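Long-range contact in dual specificity protein phosphatase 18 (Homo sapiens, PDB 2ESB), which removes phosphate from phosphotyrosine and, less readily, phosphothreonine in MAP kinase peptides, as a dual-specificity member of the protein-tyrosine phosphatase family: residues L41-V54 / Y61-D73. Numbering follows the deposited sequence.
Sequences LSSNQITMVINVSV and YEDIQYMQVPVAD
Gln68, paired in register with Asn51, reaches past it to the carbonyl of Ser53, a worked example of how an edge-strand side chain can bond beyond its own register. With CG anti to the backbone N (chi1 -172°), the extended chain runs over the neighbouring backbone: CB lies 3.8 Å from Asn51 O, CG comes within 3.3 Å of Ser53 O, CD passes beside Asn51 ND2, and OE1 faces that same ND2 at 3.8 Å. At the tip, NE2 gives a short, nearly straight hydrogen bond of 2.6 Å to Ser53 O; the acceptor lies close to the amide plane of Gln68, although NE2 stands above the carbonyl plane of Ser53. Cut back to an alanine here, the side chain loses its amide, which would probably leave Ser53 O without this donor and the flank of the Asn51 amide less covered. That amide is itself fixed: OD1 accepts from Ser53 OG in its own plane, while ND2 is hydrogen-bonded to Val56 O and Asn58 OD1. In the mixed five-stranded sheet of the phosphatase domain, strand 65-68 is outermost and runs parallel to 48-51, beyond whose end Val52 lies close to Cys104, the predicted phosphocysteine nucleophile. Val49 lays CB 3.5 Å from CD2 of the Tyr66 ring. Facing helix 83-95, Met48 bends to put SD 3.4 Å from Gln65 CD.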
ATOM      1  N   LEU A  41      14.136  -7.573   8.013  1.00 15.87           N
ATOM      2  CA  LEU A  41      12.841  -7.855   8.618  1.00 13.05           C
ATOM      3  C   LEU A  41      12.984  -7.904  10.140  1.00 16.82           C
ATOM      4  O   LEU A  41      12.223  -7.268  10.876  1.00 18.56           O
ATOM      5  CB  LEU A  41      12.294  -9.194   8.111  1.00 12.65           C
ATOM      6  CG  LEU A  41      11.956  -9.244   6.617  1.00 10.66           C
ATOM      7  CD1 LEU A  41      11.563 -10.656   6.240  1.00 14.23           C
ATOM      8  CD2 LEU A  41      10.835  -8.254   6.292  1.00 17.76           C
ATOM      9  N   SER A  42      13.966  -8.653  10.627  1.00 13.96           N
ATOM     10  CA  SER A  42      14.124  -8.750  12.072  1.00 19.10           C
ATOM     11  C   SER A  42      14.553  -7.430  12.716  1.00 19.47           C
ATOM     12  O   SER A  42      14.058  -7.068  13.787  1.00 18.63           O
ATOM     13  CB  SER A  42      15.111  -9.873  12.429  1.00 21.48           C
ATOM     14  OG  SER A  42      16.357  -9.680  11.800  1.00 28.33           O
ATOM     15  N   SER A  43      15.442  -6.693  12.056  1.00 17.09           N
ATOM     16  CA  SER A  43      15.924  -5.431  12.608  1.00 21.12           C
ATOM     17  C   SER A  43      14.825  -4.363  12.685  1.00 27.38           C
ATOM     18  O   SER A  43      14.885  -3.463  13.517  1.00 23.37           O
ATOM     19  CB  SER A  43      17.101  -4.905  11.786  1.00 25.44           C
ATOM     20  OG  SER A  43      16.644  -4.307  10.590  1.00 49.48           O
ATOM     21  N   ASN A  44      13.831  -4.448  11.807  1.00 19.03           N
ATOM     22  CA  ASN A  44      12.730  -3.499  11.832  1.00 13.29           C
ATOM     23  C   ASN A  44      11.546  -4.131  12.552  1.00 20.12           C
ATOM     24  O   ASN A  44      10.429  -3.613  12.518  1.00 16.85           O
ATOM     25  CB  ASN A  44      12.342  -3.099  10.409  1.00 17.10           C
ATOM     26  CG  ASN A  44      13.345  -2.156   9.783  1.00 20.79           C
ATOM     27  OD1 ASN A  44      13.301  -0.954  10.013  1.00 18.59           O
ATOM     28  ND2 ASN A  44      14.270  -2.703   9.005  1.00 15.35           N
ATOM     29  N   GLN A  45      11.798  -5.268  13.187  1.00 16.97           N
ATOM     30  CA  GLN A  45      10.769  -5.971  13.939  1.00 20.27           C
ATOM     31  C   GLN A  45       9.488  -6.262  13.155  1.00 15.72           C
ATOM     32  O   GLN A  45       8.386  -6.116  13.682  1.00 15.51           O
ATOM     33  CB  GLN A  45      10.433  -5.179  15.205  1.00 24.75           C
ATOM     34  CG  GLN A  45      11.550  -5.186  16.236  1.00 28.60           C
ATOM     35  CD  GLN A  45      11.229  -4.321  17.440  1.00 36.79           C
ATOM     36  OE1 GLN A  45      11.445  -3.107  17.429  1.00 38.16           O
ATOM     37  NE2 GLN A  45      10.694  -4.939  18.478  1.00 29.70           N
ATOM     38  N   ILE A  46       9.632  -6.682  11.901  1.00 16.16           N
ATOM     39  CA  ILE A  46       8.462  -7.015  11.090  1.00 15.63           C
ATOM     40  C   ILE A  46       7.889  -8.376  11.521  1.00 14.04           C
ATOM     41  O   ILE A  46       8.622  -9.365  11.604  1.00 15.47           O
ATOM     42  CB  ILE A  46       8.818  -7.097   9.590  1.00 11.80           C
ATOM     43  CG1 ILE A  46       9.464  -5.789   9.115  1.00 11.26           C
ATOM     44  CG2 ILE A  46       7.558  -7.382   8.783  1.00 18.15           C
ATOM     45  CD1 ILE A  46       8.617  -4.553   9.361  1.00 15.77           C
ATOM     46  N   THR A  47       6.583  -8.437  11.767  1.00 12.88           N
ATOM     47  CA  THR A  47       5.946  -9.690  12.192  1.00 10.61           C
ATOM     48  C   THR A  47       4.923 -10.197  11.198  1.00 14.24           C
ATOM     49  O   THR A  47       4.484 -11.350  11.275  1.00 11.21           O
ATOM     50  CB  THR A  47       5.229  -9.536  13.553  1.00 11.61           C
ATOM     51  OG1 THR A  47       4.247  -8.499  13.469  1.00 12.22           O
ATOM     52  CG2 THR A  47       6.221  -9.200  14.646  1.00 18.29           C
ATOM     53  N   MET A  48       4.548  -9.325  10.266  1.00 14.19           N
ATOM     54  CA  MET A  48       3.565  -9.648   9.243  1.00 15.02           C
ATOM     55  C   MET A  48       4.029  -9.117   7.887  1.00 12.34           C
ATOM     56  O   MET A  48       4.393  -7.948   7.765  1.00 10.64           O
ATOM     57  CB  MET A  48       2.214  -9.003   9.588  1.00 11.83           C
ATOM     58  CG  MET A  48       1.092  -9.340   8.600  1.00  8.13           C
ATOM     59  SD  MET A  48       0.538 -11.056   8.774  1.00 12.62           S
ATOM     60  CE  MET A  48       0.182 -11.484   7.075  1.00  9.17           C
ATOM     61  N   VAL A  49       4.020  -9.982   6.880  1.00 10.46           N
ATOM     62  CA  VAL A  49       4.413  -9.598   5.530  1.00  9.07           C
ATOM     63  C   VAL A  49       3.238  -9.825   4.583  1.00 13.04           C
ATOM     64  O   VAL A  49       2.723 -10.942   4.463  1.00 12.95           O
ATOM     65  CB  VAL A  49       5.625 -10.420   5.031  1.00  8.96           C
ATOM     66  CG1 VAL A  49       5.907 -10.086   3.568  1.00 13.56           C
ATOM     67  CG2 VAL A  49       6.867 -10.109   5.889  1.00  7.25           C
ATOM     68  N   ILE A  50       2.808  -8.758   3.921  1.00  8.33           N
ATOM     69  CA  ILE A  50       1.698  -8.836   2.981  1.00  9.92           C
ATOM     70  C   ILE A  50       2.234  -8.572   1.579  1.00 12.28           C
ATOM     71  O   ILE A  50       2.614  -7.456   1.239  1.00 13.09           O
ATOM     72  CB  ILE A  50       0.601  -7.807   3.311  1.00 10.50           C
ATOM     73  CG1 ILE A  50       0.093  -8.031   4.744  1.00 12.82           C
ATOM     74  CG2 ILE A  50      -0.549  -7.964   2.326  1.00  8.75           C
ATOM     75  CD1 ILE A  50      -1.066  -7.108   5.171  1.00 12.52           C
ATOM     76  N   ASN A  51       2.267  -9.628   0.780  1.00 10.96           N
ATOM     77  CA  ASN A  51       2.782  -9.601  -0.578  1.00 12.88           C
ATOM     78  C   ASN A  51       1.635  -9.281  -1.525  1.00 14.23           C
ATOM     79  O   ASN A  51       0.767 -10.117  -1.786  1.00 13.43           O
ATOM     80  CB  ASN A  51       3.416 -10.977  -0.862  1.00 11.71           C
ATOM     81  CG  ASN A  51       3.920 -11.142  -2.289  1.00 11.73           C
ATOM     82  OD1 ASN A  51       3.638 -10.343  -3.182  1.00 11.42           O
ATOM     83  ND2 ASN A  51       4.657 -12.220  -2.509  1.00 13.20           N
ATOM     84  N   VAL A  52       1.627  -8.053  -2.036  1.00 15.05           N
ATOM     85  CA  VAL A  52       0.576  -7.628  -2.943  1.00 12.04           C
ATOM     86  C   VAL A  52       1.018  -7.829  -4.394  1.00 12.62           C
ATOM     87  O   VAL A  52       1.285  -6.875  -5.121  1.00 15.42           O
ATOM     88  CB  VAL A  52       0.202  -6.137  -2.703  1.00 14.19           C
ATOM     89  CG1 VAL A  52      -1.137  -5.835  -3.341  1.00 10.29           C
ATOM     90  CG2 VAL A  52       0.150  -5.841  -1.206  1.00 12.58           C
ATOM     91  N   SER A  53       1.110  -9.084  -4.810  1.00 15.93           N
ATOM     92  CA  SER A  53       1.519  -9.387  -6.182  1.00 16.93           C
ATOM     93  C   SER A  53       1.153 -10.818  -6.530  1.00 19.95           C
ATOM     94  O   SER A  53       0.915 -11.647  -5.655  1.00 14.93           O
ATOM     95  CB  SER A  53       3.031  -9.258  -6.340  1.00 14.65           C
ATOM     96  OG  SER A  53       3.655 -10.441  -5.858  1.00 13.96           O
ATOM     97  N   VAL A  54       1.137 -11.102  -7.821  1.00 13.69           N
ATOM     98  CA  VAL A  54       0.849 -12.436  -8.290  1.00 20.43           C
ATOM     99  C   VAL A  54       2.177 -13.161  -8.449  1.00 16.53           C
ATOM    100  O   VAL A  54       2.309 -14.333  -8.110  1.00 17.38           O
ATOM    101  CB  VAL A  54       0.178 -12.403  -9.687  1.00 23.78           C
ATOM    102  CG1 VAL A  54      -0.031 -13.814 -10.202  1.00 29.79           C
ATOM    103  CG2 VAL A  54      -1.151 -11.677  -9.607  1.00 35.36           C
ATOM    104  N   TYR A  61      10.517 -16.884   6.487  1.00 13.55           N
ATOM    105  CA  TYR A  61      11.372 -16.959   7.660  1.00 14.98           C
ATOM    106  C   TYR A  61      10.583 -17.265   8.922  1.00 23.95           C
ATOM    107  O   TYR A  61       9.374 -17.031   8.996  1.00 17.22           O
ATOM    108  CB  TYR A  61      12.162 -15.661   7.826  1.00 18.71           C
ATOM    109  CG  TYR A  61      13.082 -15.381   6.651  1.00 19.06           C
ATOM    110  CD1 TYR A  61      12.910 -14.246   5.858  1.00 17.43           C
ATOM    111  CD2 TYR A  61      14.122 -16.256   6.336  1.00 16.72           C
ATOM    112  CE1 TYR A  61      13.752 -13.986   4.777  1.00 13.98           C
ATOM    113  CE2 TYR A  61      14.967 -16.009   5.270  1.00 18.26           C
ATOM    114  CZ  TYR A  61      14.783 -14.875   4.492  1.00 27.47           C
ATOM    115  OH  TYR A  61      15.654 -14.622   3.455  1.00 18.28           O
ATOM    116  N   GLU A  62      11.287 -17.796   9.909  1.00 19.89           N
ATOM    117  CA  GLU A  62      10.701 -18.176  11.183  1.00 21.09           C
ATOM    118  C   GLU A  62      10.136 -16.993  11.960  1.00 17.84           C
ATOM    119  O   GLU A  62      10.708 -15.905  11.960  1.00 20.06           O
ATOM    120  CB  GLU A  62      11.765 -18.876  12.034  1.00 30.75           C
ATOM    121  CG  GLU A  62      11.299 -20.157  12.704  1.00 54.82           C
ATOM    122  CD  GLU A  62      10.657 -21.115  11.721  1.00 65.36           C
ATOM    123  OE1 GLU A  62       9.469 -20.916  11.387  1.00 70.00           O
ATOM    124  OE2 GLU A  62      11.342 -22.060  11.273  1.00 70.00           O
ATOM    125  N   ASP A  63       8.999 -17.219  12.610  1.00 19.78           N
ATOM    126  CA  ASP A  63       8.357 -16.201  13.433  1.00 13.18           C
ATOM    127  C   ASP A  63       7.842 -14.963  12.701  1.00 14.02           C
ATOM    128  O   ASP A  63       7.654 -13.900  13.294  1.00 19.96           O
ATOM    129  CB  ASP A  63       9.308 -15.801  14.553  1.00 17.92           C
ATOM    130  CG  ASP A  63       9.607 -16.964  15.489  1.00 30.34           C
ATOM    131  OD1 ASP A  63      10.742 -17.041  15.995  1.00 28.80           O
ATOM    132  OD2 ASP A  63       8.699 -17.799  15.716  1.00 30.30           O
ATOM    133  N   ILE A  64       7.628 -15.100  11.405  1.00 15.32           N
ATOM    134  CA  ILE A  64       7.056 -14.013  10.629  1.00 12.42           C
ATOM    135  C   ILE A  64       5.865 -14.632   9.916  1.00 11.54           C
ATOM    136  O   ILE A  64       5.949 -15.764   9.435  1.00 12.42           O
ATOM    137  CB  ILE A  64       8.056 -13.447   9.603  1.00 14.22           C
ATOM    138  CG1 ILE A  64       9.235 -12.807  10.350  1.00 18.52           C
ATOM    139  CG2 ILE A  64       7.353 -12.423   8.711  1.00  9.09           C
ATOM    140  CD1 ILE A  64      10.312 -12.230   9.454  1.00 20.16           C
ATOM    141  N   GLN A  65       4.750 -13.911   9.889  1.00  7.62           N
ATOM    142  CA  GLN A  65       3.540 -14.395   9.224  1.00 13.00           C
ATOM    143  C   GLN A  65       3.475 -13.801   7.824  1.00 13.06           C
ATOM    144  O   GLN A  65       3.787 -12.627   7.642  1.00 12.61           O
ATOM    145  CB  GLN A  65       2.297 -13.978  10.023  1.00 11.02           C
ATOM    146  CG  GLN A  65       1.017 -14.633   9.531  1.00 12.89           C
ATOM    147  CD  GLN A  65      -0.230 -14.033  10.174  1.00 15.59           C
ATOM    148  OE1 GLN A  65      -0.229 -13.701  11.362  1.00 15.65           O
ATOM    149  NE2 GLN A  65      -1.300 -13.899   9.390  1.00 15.41           N
ATOM    150  N   TYR A  66       3.077 -14.608   6.839  1.00 10.55           N
ATOM    151  CA  TYR A  66       2.997 -14.152   5.449  1.00 13.55           C
ATOM    152  C   TYR A  66       1.634 -14.407   4.816  1.00 16.98           C
ATOM    153  O   TYR A  66       0.918 -15.327   5.207  1.00 13.14           O
ATOM    154  CB  TYR A  66       4.039 -14.879   4.573  1.00 15.67           C
ATOM    155  CG  TYR A  66       5.488 -14.649   4.950  1.00 12.60           C
ATOM    156  CD1 TYR A  66       6.068 -15.329   6.021  1.00 11.65           C
ATOM    157  CD2 TYR A  66       6.275 -13.751   4.235  1.00  7.52           C
ATOM    158  CE1 TYR A  66       7.402 -15.122   6.371  1.00 16.86           C
ATOM    159  CE2 TYR A  66       7.624 -13.531   4.580  1.00  9.02           C
ATOM    160  CZ  TYR A  66       8.177 -14.221   5.647  1.00 15.26           C
ATOM    161  OH  TYR A  66       9.499 -14.023   5.988  1.00 10.81           O
ATOM    162  N   MET A  67       1.285 -13.588   3.832  1.00 15.84           N
ATOM    163  CA  MET A  67       0.050 -13.778   3.086  1.00 18.16           C
ATOM    164  C   MET A  67       0.244 -13.112   1.732  1.00 18.73           C
ATOM    165  O   MET A  67       1.163 -12.310   1.544  1.00 12.84           O
ATOM    166  CB  MET A  67      -1.160 -13.172   3.804  1.00 14.90           C
ATOM    167  CG  MET A  67      -1.264 -11.667   3.708  1.00 14.34           C
ATOM    168  SD  MET A  67      -2.801 -11.116   4.478  1.00 20.69           S
ATOM    169  CE  MET A  67      -3.923 -11.419   3.090  1.00 22.43           C
ATOM    170  N   GLN A  68      -0.621 -13.436   0.785  1.00 11.19           N
ATOM    171  CA  GLN A  68      -0.491 -12.864  -0.541  1.00 13.51           C
ATOM    172  C   GLN A  68      -1.826 -12.434  -1.107  1.00 18.61           C
ATOM    173  O   GLN A  68      -2.837 -13.130  -0.952  1.00 21.53           O
ATOM    174  CB  GLN A  68       0.164 -13.886  -1.470  1.00 17.47           C
ATOM    175  CG  GLN A  68       0.540 -13.360  -2.845  1.00 20.94           C
ATOM    176  CD  GLN A  68       1.647 -14.180  -3.476  1.00 38.18           C
ATOM    177  OE1 GLN A  68       2.176 -15.109  -2.858  1.00 30.44           O
ATOM    178  NE2 GLN A  68       2.013 -13.838  -4.703  1.00 29.63           N
ATOM    179  N   VAL A  69      -1.814 -11.261  -1.736  1.00 14.41           N
ATOM    180  CA  VAL A  69      -2.981 -10.670  -2.395  1.00 14.20           C
ATOM    181  C   VAL A  69      -2.519 -10.712  -3.845  1.00 13.69           C
ATOM    182  O   VAL A  69      -1.802  -9.818  -4.303  1.00 17.62           O
ATOM    183  CB  VAL A  69      -3.187  -9.215  -1.947  1.00  9.08           C
ATOM    184  CG1 VAL A  69      -4.423  -8.614  -2.635  1.00 16.54           C
ATOM    185  CG2 VAL A  69      -3.335  -9.178  -0.445  1.00 15.72           C
ATOM    186  N   PRO A  70      -2.926 -11.757  -4.584  1.00 19.79           N
ATOM    187  CA  PRO A  70      -2.551 -11.969  -5.983  1.00 17.48           C
ATOM    188  C   PRO A  70      -3.151 -11.050  -7.039  1.00 22.24           C
ATOM    189  O   PRO A  70      -4.103 -11.427  -7.718  1.00 21.39           O
ATOM    190  CB  PRO A  70      -2.933 -13.432  -6.207  1.00 21.95           C
ATOM    191  CG  PRO A  70      -4.219 -13.523  -5.444  1.00 17.76           C
ATOM    192  CD  PRO A  70      -3.893 -12.789  -4.146  1.00 19.94           C
ATOM    193  N   VAL A  71      -2.592  -9.851  -7.178  1.00 17.30           N
ATOM    194  CA  VAL A  71      -3.064  -8.920  -8.198  1.00 13.97           C
ATOM    195  C   VAL A  71      -1.900  -8.472  -9.057  1.00 16.54           C
ATOM    196  O   VAL A  71      -0.770  -8.350  -8.581  1.00 13.21           O
ATOM    197  CB  VAL A  71      -3.732  -7.666  -7.597  1.00 19.91           C
ATOM    198  CG1 VAL A  71      -4.977  -8.068  -6.799  1.00 24.95           C
ATOM    199  CG2 VAL A  71      -2.751  -6.929  -6.723  1.00 17.27           C
ATOM    200  N   ALA A  72      -2.176  -8.274 -10.339  1.00 17.00           N
ATOM    201  CA  ALA A  72      -1.174  -7.806 -11.272  1.00 17.15           C
ATOM    202  C   ALA A  72      -1.242  -6.289 -11.179  1.00 19.18           C
ATOM    203  O   ALA A  72      -2.246  -5.738 -10.713  1.00 19.04           O
ATOM    204  CB  ALA A  72      -1.522  -8.266 -12.691  1.00 22.70           C
ATOM    205  N   ASP A  73      -0.185  -5.601 -11.594  1.00 16.87           N
ATOM    206  CA  ASP A  73      -0.225  -4.149 -11.553  1.00 18.38           C
ATOM    207  C   ASP A  73      -0.881  -3.657 -12.840  1.00 21.45           C
ATOM    208  O   ASP A  73      -0.217  -3.171 -13.753  1.00 22.62           O
ATOM    209  CB  ASP A  73       1.170  -3.547 -11.416  1.00 11.23           C
ATOM    210  CG  ASP A  73       1.136  -2.024 -11.425  1.00 19.61           C
ATOM    211  OD1 ASP A  73       0.170  -1.449 -10.869  1.00 16.03           O
ATOM    212  OD2 ASP A  73       2.067  -1.404 -11.977  1.00 18.87           O
TER